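Local coordinates for binary enterotoxin of Clostridium perfringens component a (Clostridium perfringens, PDB 5WTZ), which binds NAD+ and, as the enzymatic component of a binary enterotoxin, probably transfers its ADP-ribose group to actin, at residues Tyr254-Lys259 and Glu273-Lys278; Asn258-Leu261 and Thr265-Glu268. All coordinates share one frame; numbering follows the deposited sequence.

Contact 1: Tyr254-Lys259 and Glu273-Lys278. With NAD (nicotinamide-adenine-dinucleotide), chain B.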
loop_
_atom_site.group_PDB
_atom_site.type_symbol
_atom_site.label_atom_id
_atom_site.label_comp_id
_atom_site.label_asym_id
_atom_site.label_seq_id
_atom_site.Cartn_x
_atom_site.Cartn_y
_atom_site.Cartn_z
ATOM N N TYR A 254 -9.517 -26.173 -1.629
ATOM C CA TYR A 254 -9.590 -24.897 -2.376
ATOM C C TYR A 254 -9.401 -25.105 -3.885
ATOM O O TYR A 254 -9.993 -24.386 -4.688
ATOM C CB TYR A 254 -8.545 -23.879 -1.861
ATOM C CG TYR A 254 -7.113 -24.287 -2.145
ATOM C CD1 TYR A 254 -6.489 -23.946 -3.343
ATOM C CD2 TYR A 254 -6.404 -25.050 -1.225
ATOM C CE1 TYR A 254 -5.180 -24.350 -3.603
ATOM C CE2 TYR A 254 -5.105 -25.465 -1.476
ATOM C CZ TYR A 254 -4.500 -25.112 -2.662
ATOM O OH TYR A 254 -3.211 -25.524 -2.896
ATOM N N THR A 255 -8.592 -26.091 -4.263
ATOM C CA THR A 255 -8.267 -26.314 -5.673
ATOM C C THR A 255 -9.515 -26.686 -6.473
ATOM O O THR A 255 -9.804 -26.074 -7.497
ATOM C CB THR A 255 -7.215 -27.414 -5.834
ATOM O OG1 THR A 255 -5.991 -26.979 -5.240
ATOM C CG2 THR A 255 -6.977 -27.726 -7.307
ATOM N N ALA A 256 -10.271 -27.657 -5.984
ATOM C CA ALA A 256 -11.498 -28.075 -6.666
ATOM C C ALA A 256 -12.605 -27.033 -6.495
ATOM O O ALA A 256 -13.399 -26.803 -7.415
ATOM C CB ALA A 256 -11.963 -29.425 -6.154
ATOM N N ILE A 257 -12.662 -26.415 -5.314
ATOM C CA ILE A 257 -13.735 -25.475 -4.984
ATOM C C ILE A 257 -13.612 -24.210 -5.823
ATOM O O ILE A 257 -14.582 -23.788 -6.462
ATOM C CB ILE A 257 -13.730 -25.122 -3.482
ATOM C CG1 ILE A 257 -14.276 -26.298 -2.667
ATOM C CG2 ILE A 257 -14.554 -23.848 -3.197
ATOM C CD1 ILE A 257 -14.018 -26.167 -1.182
ATOM N N ASN A 258 -12.422 -23.623 -5.854
ATOM C CA ASN A 258 -12.247 -22.388 -6.612
ATOM C C ASN A 258 -12.301 -22.672 -8.122
ATOM O O ASN A 258 -12.820 -21.862 -8.875
ATOM C CB ASN A 258 -10.957 -21.664 -6.188
ATOM C CG ASN A 258 -11.122 -20.919 -4.851
ATOM O OD1 ASN A 258 -12.238 -20.556 -4.455
ATOM N ND2 ASN A 258 -10.013 -20.676 -4.162
ATOM N N LYS A 259 -11.829 -23.840 -8.555
ATOM C CA LYS A 259 -11.997 -24.249 -9.958
ATOM C C LYS A 259 -13.472 -24.291 -10.378
ATOM O O LYS A 259 -13.838 -23.832 -11.461
ATOM C CB LYS A 259 -11.370 -25.616 -10.214
ATOM C CG LYS A 259 -9.905 -25.607 -10.636
ATOM C CD LYS A 259 -9.429 -27.054 -10.840
ATOM C CE LYS A 259 -7.961 -27.156 -11.239
ATOM N NZ LYS A 259 -7.658 -28.543 -11.722
ATOM N N GLU A 273 -23.492 -31.358 -6.439
ATOM C CA GLU A 273 -24.100 -31.186 -5.117
ATOM C C GLU A 273 -23.064 -31.147 -3.992
ATOM O O GLU A 273 -23.165 -30.329 -3.078
ATOM C CB GLU A 273 -25.131 -32.291 -4.837
ATOM C CG GLU A 273 -25.779 -32.887 -6.075
ATOM C CD GLU A 273 -24.978 -34.031 -6.673
ATOM O OE1 GLU A 273 -24.567 -34.932 -5.908
ATOM O OE2 GLU A 273 -24.757 -34.026 -7.903
ATOM N N ASP A 274 -22.063 -32.017 -4.059
ATOM C CA ASP A 274 -21.025 -32.022 -3.030
ATOM C C ASP A 274 -20.222 -30.727 -3.042
ATOM O O ASP A 274 -19.868 -30.195 -1.989
ATOM C CB ASP A 274 -20.094 -33.219 -3.211
ATOM C CG ASP A 274 -20.745 -34.525 -2.805
ATOM O OD1 ASP A 274 -20.974 -34.740 -1.593
ATOM O OD2 ASP A 274 -21.035 -35.334 -3.705
ATOM N N LEU A 275 -19.937 -30.222 -4.237
ATOM C CA LEU A 275 -19.220 -28.960 -4.371
ATOM C C LEU A 275 -20.071 -27.790 -3.906
ATOM O O LEU A 275 -19.589 -26.922 -3.179
ATOM C CB LEU A 275 -18.779 -28.734 -5.817
ATOM C CG LEU A 275 -17.543 -29.493 -6.297
ATOM C CD1 LEU A 275 -17.582 -29.629 -7.810
ATOM C CD2 LEU A 275 -16.273 -28.793 -5.852
ATOM N N GLU A 276 -21.333 -27.761 -4.332
ATOM C CA GLU A 276 -22.246 -26.698 -3.908
ATOM C C GLU A 276 -22.413 -26.652 -2.385
ATOM O O GLU A 276 -22.442 -25.575 -1.801
ATOM C CB GLU A 276 -23.622 -26.857 -4.570
ATOM C CG GLU A 276 -23.628 -26.795 -6.093
ATOM C CD GLU A 276 -23.336 -25.414 -6.653
ATOM O OE1 GLU A 276 -23.002 -24.492 -5.877
ATOM O OE2 GLU A 276 -23.448 -25.248 -7.888
ATOM N N GLU A 277 -22.529 -27.815 -1.754
ATOM C CA GLU A 277 -22.706 -27.888 -0.302
ATOM C C GLU A 277 -21.509 -27.265 0.396
ATOM O O GLU A 277 -21.656 -26.509 1.354
ATOM C CB GLU A 277 -22.883 -29.341 0.181
ATOM C CG GLU A 277 -23.210 -29.434 1.687
ATOM C CD GLU A 277 -22.669 -30.698 2.366
ATOM O OE1 GLU A 277 -22.128 -31.582 1.666
ATOM O OE2 GLU A 277 -22.778 -30.806 3.609
ATOM N N LYS A 278 -20.317 -27.599 -0.083
ATOM C CA LYS A 278 -19.108 -27.055 0.508
ATOM C C LYS A 278 -19.060 -25.543 0.327
ATOM O O LYS A 278 -18.741 -24.801 1.261
ATOM C CB LYS A 278 -17.867 -27.698 -0.105
ATOM C CG LYS A 278 -17.762 -29.189 0.156
ATOM C CD LYS A 278 -16.324 -29.607 0.404
ATOM C CE LYS A 278 -16.154 -31.107 0.190
ATOM N NZ LYS A 278 -16.123 -31.435 -1.269
HETATM P PA NAD B . -6.375 -20.536 -5.393
HETATM O O1A NAD B . -7.475 -21.566 -5.494
HETATM O O2A NAD B . -6.706 -19.100 -5.117
HETATM O O5B NAD B . -5.488 -20.551 -6.740
HETATM C C5B NAD B . -5.169 -21.750 -7.455
HETATM C C4B NAD B . -4.908 -21.409 -8.910
HETATM O O4B NAD B . -6.122 -20.883 -9.464
HETATM C C3B NAD B . -3.831 -20.340 -9.064
HETATM O O3B NAD B . -3.049 -20.645 -10.231
HETATM C C2B NAD B . -4.634 -19.063 -9.272
HETATM O O2B NAD B . -3.936 -18.094 -10.061
HETATM C C1B NAD B . -5.901 -19.558 -9.959
HETATM N N9A NAD B . -7.033 -18.688 -9.580
HETATM C C8A NAD B . -7.471 -18.431 -8.334
HETATM N N7A NAD B . -8.528 -17.571 -8.367
HETATM C C5A NAD B . -8.745 -17.264 -9.651
HETATM C C6A NAD B . -9.697 -16.416 -10.396
HETATM N N6A NAD B . -10.639 -15.706 -9.736
HETATM N N1A NAD B . -9.576 -16.359 -11.745
HETATM C C2A NAD B . -8.646 -17.068 -12.407
HETATM N N3A NAD B . -7.757 -17.872 -11.792
HETATM C C4A NAD B . -7.757 -17.991 -10.443
HETATM O O3 NAD B . -5.381 -21.050 -4.244
HETATM P PN NAD B . -3.878 -20.583 -3.915
HETATM O O1N NAD B . -3.929 -19.145 -3.447
HETATM O O2N NAD B . -2.988 -21.002 -5.061
HETATM O O5D NAD B . -3.581 -21.565 -2.676
HETATM C C5D NAD B . -4.439 -21.621 -1.536
HETATM C C4D NAD B . -3.718 -22.340 -0.411
HETATM O O4D NAD B . -2.715 -21.481 0.135
HETATM C C3D NAD B . -4.673 -22.611 0.734
HETATM O O3D NAD B . -4.136 -23.705 1.498
HETATM C C2D NAD B . -4.605 -21.337 1.548
HETATM O O2D NAD B . -4.910 -21.575 2.927
HETATM C C1D NAD B . -3.168 -20.856 1.330
HETATM N N1N NAD B . -3.044 -19.391 1.190
HETATM C C2N NAD B . -2.599 -18.838 0.043
HETATM C C3N NAD B . -2.484 -17.449 -0.076
HETATM C C7N NAD B . -1.984 -16.802 -1.339
HETATM O O7N NAD B . -2.106 -17.345 -2.444
HETATM N N7N NAD B . -1.377 -15.636 -1.188
HETATM C C4N NAD B . -2.808 -16.617 0.990
HETATM C C5N NAD B . -3.264 -17.210 2.156
HETATM C C6N NAD B . -3.370 -18.601 2.225
#
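Ile257 and Leu275 hold most of the surface that these two helical segments bury, and Lys278 adds a third, smaller share. Leu275 sets its CD2 branch against the backbone of the other helix: CD2 of Leu275 lies 3.8 Å from O of Ala256 and 4.3 Å from CA of Ile257. With CG beside its own backbone N and anti to the carbonyl carbon (chi1 -78°), the side chain leans across the gap, and CD2 also grazes the methyl CB of Ala256 at 4.4 Å. Ile257 answers with the far end of its longer branch, whose CD1 stops 4.3 Å from CB of Lys278. The lysine thus joins through the aliphatic root of its chain, and the interface is wholly van der Waals, with 153 Å² buried in all.

The same part of helix 240-263 faces NAD with other residues. Tyr254 lays one ring face against the nicotinamide ribose, NAD C5D standing 3.4 Å above the ring centre, while Thr255 OG1 lies over the opposite face, toward the rim. Asn258 ND2 donates to the phosphate oxygen NAD O1A at 3.0 Å in a nearly straight bond (171°). Its amide is further fixed by a hydrogen bond between ND2 and Tyr249 OH and a weak one from Phe340 N to OD1, which should hold the donor in place for the phosphate.

In the fold, helix 240-263 lies between the nucleotide and helix 272-286, and the two segments run almost perpendicular, at 96°. Ile257 packs onward against Ile279 and Ile282 of the second helix and against Phe340 of a loop.

Contact 2: Asn258-Leu261 and Thr265-Glu268; sequences NKYL and TIGE. With NAD (nicotinamide-adenine-dinucleotide), chain B.
Tyr260 swings its ring toward the loop at Thr265 and Ile266 because CG is anti to the backbone N (chi1 179°), and Ile266, with CG1 placed anti to its own carbonyl carbon (chi1 -46°), brings its longer branch up beside that ring. The two side chains then run alongside each other in the same direction: CG1 of Ile266 is 3.8 Å from CD1 of Tyr260, and CD1 of Ile266 is 4.0 Å from CE1 of Tyr260. CG1 of the isoleucine sits at the ring edge, near its plane.

The carbonyl oxygen of Thr265 comes to the same edge. It lies in the ring plane, 3.6 Å from CD1 of Tyr260 and 3.7 Å from its CB, so the contact is one of C-H groups against a carbonyl. At the far end of the ring the phenol OH is hydrogen-bonded to Glu276 OE2 on the next helix, which helps fix the tyrosine's orientation, while Lys272 and Ile279 of that helix also touch its side chain.

Thr265 itself covers the start of the Lys259 side chain, its OG1 sitting 3.5 Å from CB of Lys259 and 4.1 Å from CD. The lysine chain is extended beyond CG and carries its amino group away from the loop. Although Thr265 OG1 is also 3.7 Å from the backbone oxygen O of Lys259, this is plain proximity. Some 189 Å² is buried, at the protein surface.

The arrangement is a connection between two successive helices whose loop folds back on the first: after helix 240-263 ends, the chain returns over its last turn before entering helix 272-286. It lies in the NAD-binding ADP-ribosyltransferase domain, on a helix that also supplies Asn258 to the nucleotide pocket.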
loop_
_atom_site.group_PDB
_atom_site.type_symbol
_atom_site.label_atom_id
_atom_site.label_comp_id
_atom_site.label_asym_id
_atom_site.label_seq_id
_atom_site.Cartn_x
_atom_site.Cartn_y
_atom_site.Cartn_z
ATOM N N ASN A 258 -12.422 -23.623 -5.854
ATOM C CA ASN A 258 -12.247 -22.388 -6.612
ATOM C C ASN A 258 -12.301 -22.672 -8.122
ATOM O O ASN A 258 -12.820 -21.862 -8.875
ATOM C CB ASN A 258 -10.957 -21.664 -6.188
ATOM C CG ASN A 258 -11.122 -20.919 -4.851
ATOM O OD1 ASN A 258 -12.238 -20.556 -4.455
ATOM N ND2 ASN A 258 -10.013 -20.676 -4.162
ATOM N N LYS A 259 -11.829 -23.840 -8.555
ATOM C CA LYS A 259 -11.997 -24.249 -9.958
ATOM C C LYS A 259 -13.472 -24.291 -10.378
ATOM O O LYS A 259 -13.838 -23.832 -11.461
ATOM C CB LYS A 259 -11.370 -25.616 -10.214
ATOM C CG LYS A 259 -9.905 -25.607 -10.636
ATOM C CD LYS A 259 -9.429 -27.054 -10.840
ATOM C CE LYS A 259 -7.961 -27.156 -11.239
ATOM N NZ LYS A 259 -7.658 -28.543 -11.722
ATOM N N TYR A 260 -14.314 -24.859 -9.524
ATOM C CA TYR A 260 -15.731 -24.959 -9.817
ATOM C C TYR A 260 -16.389 -23.584 -9.853
ATOM O O TYR A 260 -17.204 -23.296 -10.727
ATOM C CB TYR A 260 -16.428 -25.830 -8.786
ATOM C CG TYR A 260 -17.903 -25.939 -9.047
ATOM C CD1 TYR A 260 -18.386 -26.780 -10.038
ATOM C CD2 TYR A 260 -18.816 -25.177 -8.325
ATOM C CE1 TYR A 260 -19.741 -26.877 -10.292
ATOM C CE2 TYR A 260 -20.170 -25.262 -8.573
ATOM C CZ TYR A 260 -20.625 -26.116 -9.557
ATOM O OH TYR A 260 -21.968 -26.207 -9.813
ATOM N N LEU A 261 -16.049 -22.747 -8.882
ATOM C CA LEU A 261 -16.589 -21.393 -8.827
ATOM C C LEU A 261 -16.176 -20.587 -10.056
ATOM O O LEU A 261 -16.943 -19.765 -10.553
ATOM C CB LEU A 261 -16.128 -20.677 -7.551
ATOM C CG LEU A 261 -16.880 -20.979 -6.248
ATOM C CD1 LEU A 261 -16.221 -20.305 -5.065
ATOM C CD2 LEU A 261 -18.345 -20.567 -6.334
ATOM N N THR A 265 -15.899 -26.430 -13.541
ATOM C CA THR A 265 -15.250 -27.733 -13.722
ATOM C C THR A 265 -15.460 -28.651 -12.510
ATOM O O THR A 265 -15.396 -28.208 -11.358
ATOM C CB THR A 265 -13.740 -27.605 -13.976
ATOM O OG1 THR A 265 -13.094 -27.161 -12.781
ATOM C CG2 THR A 265 -13.462 -26.643 -15.105
ATOM N N ILE A 266 -15.708 -29.929 -12.794
ATOM C CA ILE A 266 -15.940 -30.952 -11.773
ATOM C C ILE A 266 -15.092 -32.196 -12.036
ATOM O O ILE A 266 -15.093 -32.726 -13.147
ATOM C CB ILE A 266 -17.420 -31.387 -11.721
ATOM C CG1 ILE A 266 -18.358 -30.181 -11.747
ATOM C CG2 ILE A 266 -17.687 -32.253 -10.496
ATOM C CD1 ILE A 266 -19.821 -30.561 -11.792
ATOM N N GLY A 267 -14.372 -32.667 -11.022
ATOM C CA GLY A 267 -13.633 -33.915 -11.144
ATOM C C GLY A 267 -14.574 -35.108 -11.204
ATOM O O GLY A 267 -15.678 -35.063 -10.658
ATOM N N GLU A 268 -14.148 -36.184 -11.861
ATOM C CA GLU A 268 -14.980 -37.383 -11.986
ATOM C C GLU A 268 -15.220 -38.043 -10.627
ATOM O O GLU A 268 -16.148 -38.836 -10.459
ATOM C CB GLU A 268 -14.336 -38.380 -12.952
ATOM C CG GLU A 268 -13.756 -37.723 -14.195
ATOM C CD GLU A 268 -13.884 -38.585 -15.437
ATOM O OE1 GLU A 268 -14.170 -39.798 -15.304
ATOM O OE2 GLU A 268 -13.701 -38.041 -16.548
HETATM P PA NAD B . -6.375 -20.536 -5.393
HETATM O O1A NAD B . -7.475 -21.566 -5.494
HETATM O O2A NAD B . -6.706 -19.100 -5.117
HETATM O O5B NAD B . -5.488 -20.551 -6.740
HETATM C C5B NAD B . -5.169 -21.750 -7.455
HETATM C C4B NAD B . -4.908 -21.409 -8.910
HETATM O O4B NAD B . -6.122 -20.883 -9.464
HETATM C C3B NAD B . -3.831 -20.340 -9.064
HETATM O O3B NAD B . -3.049 -20.645 -10.231
HETATM C C2B NAD B . -4.634 -19.063 -9.272
HETATM O O2B NAD B . -3.936 -18.094 -10.061
HETATM C C1B NAD B . -5.901 -19.558 -9.959
HETATM N N9A NAD B . -7.033 -18.688 -9.580
HETATM C C8A NAD B . -7.471 -18.431 -8.334
HETATM N N7A NAD B . -8.528 -17.571 -8.367
HETATM C C5A NAD B . -8.745 -17.264 -9.651
HETATM C C6A NAD B . -9.697 -16.416 -10.396
HETATM N N6A NAD B . -10.639 -15.706 -9.736
HETATM N N1A NAD B . -9.576 -16.359 -11.745
HETATM C C2A NAD B . -8.646 -17.068 -12.407
HETATM N N3A NAD B . -7.757 -17.872 -11.792
HETATM C C4A NAD B . -7.757 -17.991 -10.443
HETATM O O3 NAD B . -5.381 -21.050 -4.244
HETATM P PN NAD B . -3.878 -20.583 -3.915
HETATM O O1N NAD B . -3.929 -19.145 -3.447
HETATM O O2N NAD B . -2.988 -21.002 -5.061
HETATM O O5D NAD B . -3.581 -21.565 -2.676
HETATM C C5D NAD B . -4.439 -21.621 -1.536
HETATM C C4D NAD B . -3.718 -22.340 -0.411
HETATM O O4D NAD B . -2.715 -21.481 0.135
HETATM C C3D NAD B . -4.673 -22.611 0.734
HETATM O O3D NAD B . -4.136 -23.705 1.498
HETATM C C2D NAD B . -4.605 -21.337 1.548
HETATM O O2D NAD B . -4.910 -21.575 2.927
HETATM C C1D NAD B . -3.168 -20.856 1.330
HETATM N N1N NAD B . -3.044 -19.391 1.190
HETATM C C2N NAD B . -2.599 -18.838 0.043
HETATM C C3N NAD B . -2.484 -17.449 -0.076
HETATM C C7N NAD B . -1.984 -16.802 -1.339
HETATM O O7N NAD B . -2.106 -17.345 -2.444
HETATM N N7N NAD B . -1.377 -15.636 -1.188
HETATM C C4N NAD B . -2.808 -16.617 0.990
HETATM C C5N NAD B . -3.264 -17.210 2.156
HETATM C C6N NAD B . -3.370 -18.601 2.225
#

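Contacts 1 and 2 are neighbours, their centres 6 Å apart, and both start from helix 240-263 with Asn258 and Lys259 in common. Along the chain, the loop of contact 2 (265-268) comes first and helix 272-286 of contact 1 follows, so one helix receives first the connecting loop and then the next helix. The two join directly: CD1 of Leu275 lies 3.7 Å from CD1 of Tyr260 and 3.8 Å from CG2 of Ile266, making one continuous apolar patch. All four segments belong to the same ADP-ribosyltransferase domain, where 265-268 and 273-278 pack against helix 240-263, which gives Tyr254 and Asn258 to the NAD pocket.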